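Local coordinates for FERM, ARHGEF and pleckstrin domain-containing protein 2 (Mus musculus, PDB 6D2K) that activates RAC1 as a guanine nucleotide exchange factor and interacts with plexin-A1, and is represented here by its FERM domain, at residues Ile128-Gln133 and Thr172-Ala177; Leu132-Gly137 and Glu178-Val183; Asn227-Ser232 and Leu260-Gly265. All coordinates share one frame; numbering follows the deposited sequence.

Contact 1 of 3, residues Ile128-Gln133 and Thr172-Ala177; sequences ISHLLQ and TGQTPA
OE1 of Q174 comes to the edge of the H130 imidazole, near its plane, the amide and ring planes being 24° apart. This is a loose van der Waals approach; the ring also stacks with that of H171. The amide of Q133 is turned more steeply against that of Q174, and the polar link runs to the backbone instead: NE2 of Q133 donates to O of Q174 over 3.1 Å, almost straight. The acceptor lies in the plane of the Q133 amide, and the donor sits in the carbonyl plane, on a lone pair, at a C=O...N angle of 129°. Q133 gets there with CG anti to its own backbone nitrogen (chi1 -174°), which lays CG against CB of Q174 at 4.0 Å; the bend at chi2 then turns the amide to the carbonyl. NE2 has a second acceptor, OD1 of D138, which is also bonded by N of G173, while OE1 takes a weak hydrogen bond from H168, so the buried amide is gripped at both ends. With an alanine here, the carbonyl of Q174 would probably lose this donor, D138 one of its donors, and the turn at 172-175 part of its tether to the helix. T175 closes that turn as N-cap: its side chain caps N of E178, while OE2 of E178 bonds back to N of T175. This reciprocal pair is a capping box, starting helix 176-187 beside helix 121-136 in the all-helical FERM central domain.

Contact 2 of 3, residues Leu132-Gly137 and Glu178-Val183; sequences LQSEIG and ESDFQV
S134 and S179 bring together two helices of the FERM central domain, 121-136 and 176-187, whose short segments run antiparallel at 152° with their axes 8.6 Å apart. The two small side chains meet carbon to carbon, CB of S134 to CB of S179 at 3.7 Å, and each hydroxyl turns back to its own helix or its N-cap: OG of S134 bonds O of L131, and OG of S179 bonds O of T175. No hydrogen bond crosses the interface. In S179, OG stands beside its backbone nitrogen, anti to the carbonyl carbon (chi1 -56°), which aims it along the aliphatic part of Q133 as well: CG of Q133 lies 3.3 Å from OG of S179 and CB 3.5 Å from the same oxygen. D180 flanks the serine pair, its OD2 3.8 Å from CB of S134, while its side chain also touches Y102 and A105 of helix 98-113. On the next turn toward the C terminus, V183 packs on L127, H130 and L131, extending the same seam. Two small serines at the nearest pair of CA atoms, 5.4 Å apart, let the antiparallel helices come close here, inside the helical bundle of the FERM central lobe.

Contact 3 of 3, residues Asn227-Ser232 and Leu260-Gly265; sequences NTFNWS and LEFLLG
Apolar packing carries this contact, and F229 is at the centre of it. The outer end of its ring rests against one methyl of L260: CD1 of L260 lies 3.4 Å from CZ of F229, 3.7 Å from CE1 and 4.1 Å from CE2. The closest of these is tight for two carbons, and the methyl approaches the ring obliquely. F229 holds CG beside its backbone nitrogen, anti to the carbonyl carbon (chi1 -55°), a torsion that sends the ring across to the other strand. L260 and F262 keep the same first torsion.

Aromatic contact is slighter. The side chains of F229 and F262 come from opposite directions, and CE2 of F229 reaches CZ of F262 at 4.2 Å, again obliquely, an apolar touch and not a ring stack.

Backbone hydrogen bonds do not join the two segments, whose nearest CA atoms, those of F229 and L260, are 10.4 Å apart. F229 pairs instead with V217, L260 with I246 and F262 with F244. The strands therefore face each other across the interior of the PH-like fold of the FERM C-terminal domain, where a strongly bent antiparallel sheet closes on itself as a sandwich and helix 267-284 covers an end. The three side chains pack toward that interior, F262 buried and the other two partly exposed, with I246, which touches both F229 and F262, and with L248, which touches F229 and L260. F262 also leans on I208 and L210 of strand 207-213.

How the contacts relate
From the N terminus, the first two contacts both open on helix 121-136. Contact 1 closes when 172-177 returns after two more helices, and contact 2 closes slightly later at 178-183. The two loops start from the same stretch, sharing L132 and Q133, and close one after the other. Their centres are 3 Å apart, with O of H130 against CB of S179 joining them. Together they tie the start of helix 176-187 to the end of helix 121-136. Contact 3 follows in series, enclosing strands 236-240 and 243-247 within the PH-like domain, with its centre about 39 Å from that of contact 1 and on the opposite side of the chain's centre.

Contact 1 of 3, residues Ile128-Gln133 and Thr172-Ala177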
loop_
_atom_site.group_PDB
_atom_site.type_symbol
_atom_site.label_atom_id
_atom_site.label_comp_id
_atom_site.label_asym_id
_atom_site.label_seq_id
_atom_site.Cartn_x
_atom_site.Cartn_y
_atom_site.Cartn_z
ATOM N N ILE A 128 -16.501 -3.943 -5.397
ATOM C CA ILE A 128 -16.836 -5.117 -4.601
ATOM C C ILE A 128 -17.528 -6.166 -5.465
ATOM O O ILE A 128 -17.262 -7.350 -5.314
ATOM C CB ILE A 128 -17.704 -4.758 -3.390
ATOM C CG1 ILE A 128 -16.938 -3.796 -2.482
ATOM C CG2 ILE A 128 -18.103 -6.016 -2.611
ATOM C CD1 ILE A 128 -17.796 -3.177 -1.389
ATOM N N SER A 129 -18.376 -5.732 -6.395
ATOM C CA SER A 129 -19.081 -6.699 -7.244
ATOM C C SER A 129 -18.113 -7.531 -8.097
ATOM O O SER A 129 -18.352 -8.721 -8.350
ATOM C CB SER A 129 -20.150 -6.015 -8.111
ATOM O OG SER A 129 -19.577 -5.273 -9.174
ATOM N N HIS A 130 -17.035 -6.907 -8.555
ATOM C CA HIS A 130 -16.007 -7.638 -9.299
ATOM C C HIS A 130 -15.201 -8.546 -8.385
ATOM O O HIS A 130 -14.840 -9.669 -8.774
ATOM C CB HIS A 130 -15.093 -6.689 -10.073
ATOM C CG HIS A 130 -15.710 -6.185 -11.342
ATOM N ND1 HIS A 130 -16.045 -4.866 -11.549
ATOM C CD2 HIS A 130 -16.093 -6.853 -12.456
ATOM C CE1 HIS A 130 -16.585 -4.736 -12.753
ATOM N NE2 HIS A 130 -16.624 -5.930 -13.318
ATOM N N LEU A 131 -14.942 -8.082 -7.163
ATOM C CA LEU A 131 -14.262 -8.931 -6.187
ATOM C C LEU A 131 -15.094 -10.174 -5.873
ATOM O O LEU A 131 -14.550 -11.279 -5.766
ATOM C CB LEU A 131 -13.939 -8.149 -4.905
ATOM C CG LEU A 131 -12.859 -7.075 -5.040
ATOM C CD1 LEU A 131 -12.851 -6.144 -3.819
ATOM C CD2 LEU A 131 -11.498 -7.701 -5.253
ATOM N N LEU A 132 -16.412 -10.002 -5.755
ATOM C CA LEU A 132 -17.314 -11.152 -5.596
ATOM C C LEU A 132 -17.231 -12.091 -6.794
ATOM O O LEU A 132 -17.150 -13.304 -6.631
ATOM C CB LEU A 132 -18.761 -10.704 -5.381
ATOM C CG LEU A 132 -19.105 -10.023 -4.057
ATOM C CD1 LEU A 132 -20.592 -9.697 -4.037
ATOM C CD2 LEU A 132 -18.729 -10.893 -2.863
ATOM N N GLN A 133 -17.248 -11.544 -8.005
ATOM C CA GLN A 133 -17.180 -12.411 -9.182
ATOM C C GLN A 133 -15.897 -13.254 -9.178
ATOM O O GLN A 133 -15.925 -14.453 -9.480
ATOM C CB GLN A 133 -17.317 -11.579 -10.456
ATOM C CG GLN A 133 -17.409 -12.387 -11.762
ATOM C CD GLN A 133 -18.653 -13.260 -11.843
ATOM O OE1 GLN A 133 -19.686 -12.947 -11.258
ATOM N NE2 GLN A 133 -18.559 -14.359 -12.594
ATOM N N THR A 172 -21.987 -11.971 -15.234
ATOM C CA THR A 172 -22.211 -13.363 -15.594
ATOM C C THR A 172 -21.098 -13.951 -16.452
ATOM O O THR A 172 -20.747 -13.406 -17.492
ATOM C CB THR A 172 -23.538 -13.491 -16.353
ATOM O OG1 THR A 172 -24.584 -12.963 -15.533
ATOM C CG2 THR A 172 -23.831 -14.947 -16.657
ATOM N N GLY A 173 -20.546 -15.074 -16.007
ATOM C CA GLY A 173 -19.533 -15.781 -16.771
ATOM C C GLY A 173 -18.103 -15.268 -16.748
ATOM O O GLY A 173 -17.214 -15.883 -17.334
ATOM N N GLN A 174 -17.860 -14.137 -16.093
ATOM C CA GLN A 174 -16.499 -13.597 -16.059
ATOM C C GLN A 174 -15.552 -14.401 -15.158
ATOM O O GLN A 174 -15.928 -14.845 -14.085
ATOM C CB GLN A 174 -16.504 -12.104 -15.684
ATOM C CG GLN A 174 -16.967 -11.242 -16.864
ATOM C CD GLN A 174 -17.143 -9.777 -16.518
ATOM O OE1 GLN A 174 -16.421 -9.221 -15.680
ATOM N NE2 GLN A 174 -18.099 -9.128 -17.191
ATOM N N THR A 175 -14.328 -14.588 -15.630
ATOM C CA THR A 175 -13.369 -15.418 -14.922
ATOM C C THR A 175 -12.733 -14.618 -13.781
ATOM O O THR A 175 -12.866 -13.401 -13.723
ATOM C CB THR A 175 -12.258 -15.891 -15.858
ATOM O OG1 THR A 175 -11.481 -14.768 -16.291
ATOM C CG2 THR A 175 -12.849 -16.606 -17.109
ATOM N N PRO A 176 -12.022 -15.299 -12.877
ATOM C CA PRO A 176 -11.316 -14.547 -11.839
ATOM C C PRO A 176 -10.293 -13.578 -12.435
ATOM O O PRO A 176 -10.193 -12.461 -11.929
ATOM C CB PRO A 176 -10.642 -15.646 -11.019
ATOM C CG PRO A 176 -11.587 -16.840 -11.182
ATOM C CD PRO A 176 -11.947 -16.753 -12.651
ATOM N N ALA A 177 -9.560 -13.969 -13.476
ATOM C CA ALA A 177 -8.566 -13.064 -14.080
ATOM C C ALA A 177 -9.231 -11.834 -14.684
ATOM O O ALA A 177 -8.701 -10.725 -14.590
ATOM C CB ALA A 177 -7.756 -13.788 -15.152
#

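Contact 2 of 3, residues Leu132-Gly137 and Glu178-Val183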
loop_
_atom_site.group_PDB
_atom_site.type_symbol
_atom_site.label_atom_id
_atom_site.label_comp_id
_atom_site.label_asym_id
_atom_site.label_seq_id
_atom_site.Cartn_x
_atom_site.Cartn_y
_atom_site.Cartn_z
ATOM N N LEU A 132 -16.412 -10.002 -5.755
ATOM C CA LEU A 132 -17.314 -11.152 -5.596
ATOM C C LEU A 132 -17.231 -12.091 -6.794
ATOM O O LEU A 132 -17.150 -13.304 -6.631
ATOM C CB LEU A 132 -18.761 -10.704 -5.381
ATOM C CG LEU A 132 -19.105 -10.023 -4.057
ATOM C CD1 LEU A 132 -20.592 -9.697 -4.037
ATOM C CD2 LEU A 132 -18.729 -10.893 -2.863
ATOM N N GLN A 133 -17.248 -11.544 -8.005
ATOM C CA GLN A 133 -17.180 -12.411 -9.182
ATOM C C GLN A 133 -15.897 -13.254 -9.178
ATOM O O GLN A 133 -15.925 -14.453 -9.480
ATOM C CB GLN A 133 -17.317 -11.579 -10.456
ATOM C CG GLN A 133 -17.409 -12.387 -11.762
ATOM C CD GLN A 133 -18.653 -13.260 -11.843
ATOM O OE1 GLN A 133 -19.686 -12.947 -11.258
ATOM N NE2 GLN A 133 -18.559 -14.359 -12.594
ATOM N N SER A 134 -14.781 -12.650 -8.776
ATOM C CA SER A 134 -13.523 -13.391 -8.736
ATOM C C SER A 134 -13.531 -14.494 -7.687
ATOM O O SER A 134 -12.966 -15.560 -7.919
ATOM C CB SER A 134 -12.324 -12.462 -8.477
ATOM O OG SER A 134 -12.261 -12.045 -7.124
ATOM N N GLU A 135 -14.157 -14.243 -6.538
ATOM C CA GLU A 135 -14.008 -15.150 -5.408
ATOM C C GLU A 135 -15.090 -16.216 -5.355
ATOM O O GLU A 135 -14.795 -17.389 -5.106
ATOM C CB GLU A 135 -13.959 -14.372 -4.088
ATOM C CG GLU A 135 -13.700 -15.274 -2.878
ATOM C CD GLU A 135 -13.082 -14.528 -1.715
ATOM O OE1 GLU A 135 -12.056 -13.848 -1.916
ATOM O OE2 GLU A 135 -13.609 -14.639 -0.586
ATOM N N ILE A 136 -16.338 -15.816 -5.566
ATOM C CA ILE A 136 -17.449 -16.780 -5.467
ATOM C C ILE A 136 -18.155 -17.042 -6.798
ATOM O O ILE A 136 -19.056 -17.875 -6.868
ATOM C CB ILE A 136 -18.500 -16.390 -4.394
ATOM C CG1 ILE A 136 -19.215 -15.085 -4.758
ATOM C CG2 ILE A 136 -17.863 -16.337 -3.016
ATOM C CD1 ILE A 136 -20.326 -14.719 -3.767
ATOM N N GLY A 137 -17.761 -16.335 -7.857
ATOM C CA GLY A 137 -18.329 -16.580 -9.170
ATOM C C GLY A 137 -19.660 -15.908 -9.446
ATOM O O GLY A 137 -19.990 -14.881 -8.850
ATOM N N GLU A 178 -10.371 -12.037 -15.334
ATOM C CA GLU A 178 -11.096 -10.913 -15.928
ATOM C C GLU A 178 -11.578 -9.972 -14.850
ATOM O O GLU A 178 -11.529 -8.748 -15.017
ATOM C CB GLU A 178 -12.302 -11.405 -16.738
ATOM C CG GLU A 178 -11.946 -12.179 -17.983
ATOM C CD GLU A 178 -13.160 -12.784 -18.663
ATOM O OE1 GLU A 178 -13.181 -12.845 -19.914
ATOM O OE2 GLU A 178 -14.092 -13.214 -17.966
ATOM N N SER A 179 -12.050 -10.559 -13.750
ATOM C CA SER A 179 -12.574 -9.800 -12.623
ATOM C C SER A 179 -11.479 -8.988 -11.953
ATOM O O SER A 179 -11.693 -7.829 -11.646
ATOM C CB SER A 179 -13.244 -10.729 -11.606
ATOM O OG SER A 179 -14.251 -11.502 -12.243
ATOM N N ASP A 180 -10.311 -9.592 -11.749
ATOM C CA ASP A 180 -9.177 -8.870 -11.179
ATOM C C ASP A 180 -8.816 -7.714 -12.104
ATOM O O ASP A 180 -8.524 -6.615 -11.647
ATOM C CB ASP A 180 -7.953 -9.775 -11.063
ATOM C CG ASP A 180 -8.091 -10.842 -9.996
ATOM O OD1 ASP A 180 -7.247 -11.754 -9.996
ATOM O OD2 ASP A 180 -9.031 -10.794 -9.178
ATOM N N PHE A 181 -8.810 -7.960 -13.413
ATOM C CA PHE A 181 -8.419 -6.912 -14.346
ATOM C C PHE A 181 -9.353 -5.720 -14.225
ATOM O O PHE A 181 -8.914 -4.567 -14.265
ATOM C CB PHE A 181 -8.421 -7.422 -15.797
ATOM C CG PHE A 181 -8.037 -6.364 -16.789
ATOM C CD1 PHE A 181 -6.728 -5.929 -16.882
ATOM C CD2 PHE A 181 -8.994 -5.788 -17.603
ATOM C CE1 PHE A 181 -6.379 -4.937 -17.803
ATOM C CE2 PHE A 181 -8.649 -4.798 -18.517
ATOM C CZ PHE A 181 -7.348 -4.376 -18.612
ATOM N N GLN A 182 -10.639 -5.989 -14.067
ATOM C CA GLN A 182 -11.606 -4.909 -13.921
ATOM C C GLN A 182 -11.380 -4.141 -12.624
ATOM O O GLN A 182 -11.541 -2.934 -12.588
ATOM C CB GLN A 182 -13.026 -5.450 -13.970
ATOM C CG GLN A 182 -13.336 -6.137 -15.274
ATOM C CD GLN A 182 -14.190 -5.291 -16.156
ATOM O OE1 GLN A 182 -15.306 -5.680 -16.517
ATOM N NE2 GLN A 182 -13.692 -4.107 -16.497
ATOM N N VAL A 183 -11.040 -4.844 -11.550
ATOM C CA VAL A 183 -10.744 -4.166 -10.284
ATOM C C VAL A 183 -9.582 -3.184 -10.483
ATOM O O VAL A 183 -9.654 -2.020 -10.047
ATOM C CB VAL A 183 -10.451 -5.177 -9.150
ATOM C CG1 VAL A 183 -9.831 -4.471 -7.934
ATOM C CG2 VAL A 183 -11.722 -5.912 -8.748
#

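Contact 3 of 3, residues Asn227-Ser232 and Leu260-Gly265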
loop_
_atom_site.group_PDB
_atom_site.type_symbol
_atom_site.label_atom_id
_atom_site.label_comp_id
_atom_site.label_asym_id
_atom_site.label_seq_id
_atom_site.Cartn_x
_atom_site.Cartn_y
_atom_site.Cartn_z
ATOM N N ASN A 227 -1.219 19.826 -4.566
ATOM C CA ASN A 227 0.052 19.941 -5.295
ATOM C C ASN A 227 0.591 18.596 -5.761
ATOM O O ASN A 227 0.461 17.583 -5.066
ATOM C CB ASN A 227 1.148 20.594 -4.443
ATOM C CG ASN A 227 0.813 22.005 -4.011
ATOM O OD1 ASN A 227 0.172 22.214 -2.980
ATOM N ND2 ASN A 227 1.281 22.989 -4.779
ATOM N N THR A 228 1.218 18.602 -6.926
ATOM C CA THR A 228 1.980 17.460 -7.389
ATOM C C THR A 228 3.371 17.963 -7.748
ATOM O O THR A 228 3.533 18.785 -8.650
ATOM C CB THR A 228 1.334 16.784 -8.629
ATOM O OG1 THR A 228 0.063 16.226 -8.280
ATOM C CG2 THR A 228 2.225 15.676 -9.142
ATOM N N PHE A 229 4.375 17.502 -7.019
ATOM C CA PHE A 229 5.749 17.838 -7.339
ATOM C C PHE A 229 6.293 16.695 -8.178
ATOM O O PHE A 229 6.829 15.722 -7.655
ATOM C CB PHE A 229 6.567 18.074 -6.064
ATOM C CG PHE A 229 5.964 19.111 -5.154
ATOM C CD1 PHE A 229 5.668 20.375 -5.632
ATOM C CD2 PHE A 229 5.677 18.818 -3.831
ATOM C CE1 PHE A 229 5.092 21.323 -4.808
ATOM C CE2 PHE A 229 5.106 19.758 -3.004
ATOM C CZ PHE A 229 4.816 21.015 -3.492
ATOM N N ASN A 230 6.134 16.821 -9.491
ATOM C CA ASN A 230 6.548 15.776 -10.415
ATOM C C ASN A 230 8.026 15.475 -10.297
ATOM O O ASN A 230 8.835 16.376 -10.075
ATOM C CB ASN A 230 6.232 16.178 -11.857
ATOM C CG ASN A 230 4.799 16.613 -12.040
ATOM O OD1 ASN A 230 4.457 17.776 -11.812
ATOM N ND2 ASN A 230 3.945 15.683 -12.456
ATOM N N TRP A 231 8.391 14.213 -10.475
ATOM C CA TRP A 231 9.789 13.815 -10.338
ATOM C C TRP A 231 10.742 14.624 -11.204
ATOM O O TRP A 231 11.877 14.887 -10.813
ATOM C CB TRP A 231 9.956 12.316 -10.608
ATOM C CG TRP A 231 9.314 11.437 -9.581
ATOM C CD1 TRP A 231 8.318 10.517 -9.786
ATOM C CD2 TRP A 231 9.626 11.380 -8.187
ATOM N NE1 TRP A 231 7.989 9.899 -8.601
ATOM C CE2 TRP A 231 8.779 10.407 -7.605
ATOM C CE3 TRP A 231 10.530 12.061 -7.370
ATOM C CZ2 TRP A 231 8.821 10.103 -6.246
ATOM C CZ3 TRP A 231 10.566 11.759 -6.026
ATOM C CH2 TRP A 231 9.717 10.793 -5.476
ATOM N N SER A 232 10.276 15.027 -12.381
ATOM C CA SER A 232 11.124 15.774 -13.298
ATOM C C SER A 232 11.556 17.117 -12.707
ATOM O O SER A 232 12.573 17.677 -13.116
ATOM C CB SER A 232 10.425 15.974 -14.649
ATOM O OG SER A 232 9.262 16.771 -14.513
ATOM N N LEU A 260 11.225 23.626 -0.582
ATOM C CA LEU A 260 10.004 23.652 0.204
ATOM C C LEU A 260 10.220 22.794 1.435
ATOM O O LEU A 260 10.911 21.775 1.371
ATOM C CB LEU A 260 8.830 23.080 -0.590
ATOM C CG LEU A 260 8.448 23.812 -1.872
ATOM C CD1 LEU A 260 7.168 23.210 -2.454
ATOM C CD2 LEU A 260 8.277 25.290 -1.591
ATOM N N GLU A 261 9.633 23.217 2.548
ATOM C CA GLU A 261 9.786 22.517 3.821
ATOM C C GLU A 261 8.447 22.133 4.427
ATOM O O GLU A 261 7.513 22.935 4.449
ATOM C CB GLU A 261 10.551 23.382 4.821
ATOM C CG GLU A 261 12.051 23.323 4.671
ATOM C CD GLU A 261 12.771 23.755 5.937
ATOM O OE1 GLU A 261 13.765 24.504 5.828
ATOM O OE2 GLU A 261 12.338 23.350 7.041
ATOM N N PHE A 262 8.357 20.896 4.908
ATOM C CA PHE A 262 7.160 20.426 5.599
ATOM C C PHE A 262 7.561 19.837 6.934
ATOM O O PHE A 262 8.607 19.199 7.044
ATOM C CB PHE A 262 6.435 19.384 4.746
ATOM C CG PHE A 262 5.973 19.926 3.425
ATOM C CD1 PHE A 262 4.748 20.557 3.319
ATOM C CD2 PHE A 262 6.785 19.840 2.310
ATOM C CE1 PHE A 262 4.322 21.072 2.097
ATOM C CE2 PHE A 262 6.370 20.354 1.098
ATOM C CZ PHE A 262 5.143 20.977 0.995
ATOM N N LEU A 263 6.735 20.049 7.952
ATOM C CA LEU A 263 7.057 19.556 9.279
ATOM C C LEU A 263 6.197 18.341 9.585
ATOM O O LEU A 263 4.969 18.436 9.585
ATOM C CB LEU A 263 6.796 20.652 10.314
ATOM C CG LEU A 263 7.406 20.432 11.687
ATOM C CD1 LEU A 263 8.919 20.635 11.588
ATOM C CD2 LEU A 263 6.801 21.415 12.686
ATOM N N LEU A 264 6.823 17.196 9.839
ATOM C CA LEU A 264 6.048 16.005 10.212
ATOM C C LEU A 264 5.998 15.876 11.734
ATOM O O LEU A 264 6.521 16.729 12.451
ATOM C CB LEU A 264 6.591 14.736 9.548
ATOM C CG LEU A 264 6.228 14.609 8.063
ATOM C CD1 LEU A 264 7.212 15.384 7.210
ATOM C CD2 LEU A 264 6.159 13.156 7.612
ATOM N N GLY A 265 5.364 14.820 12.228
ATOM C CA GLY A 265 5.068 14.740 13.647
ATOM C C GLY A 265 6.229 14.323 14.526
ATOM O O GLY A 265 6.211 14.545 15.736
#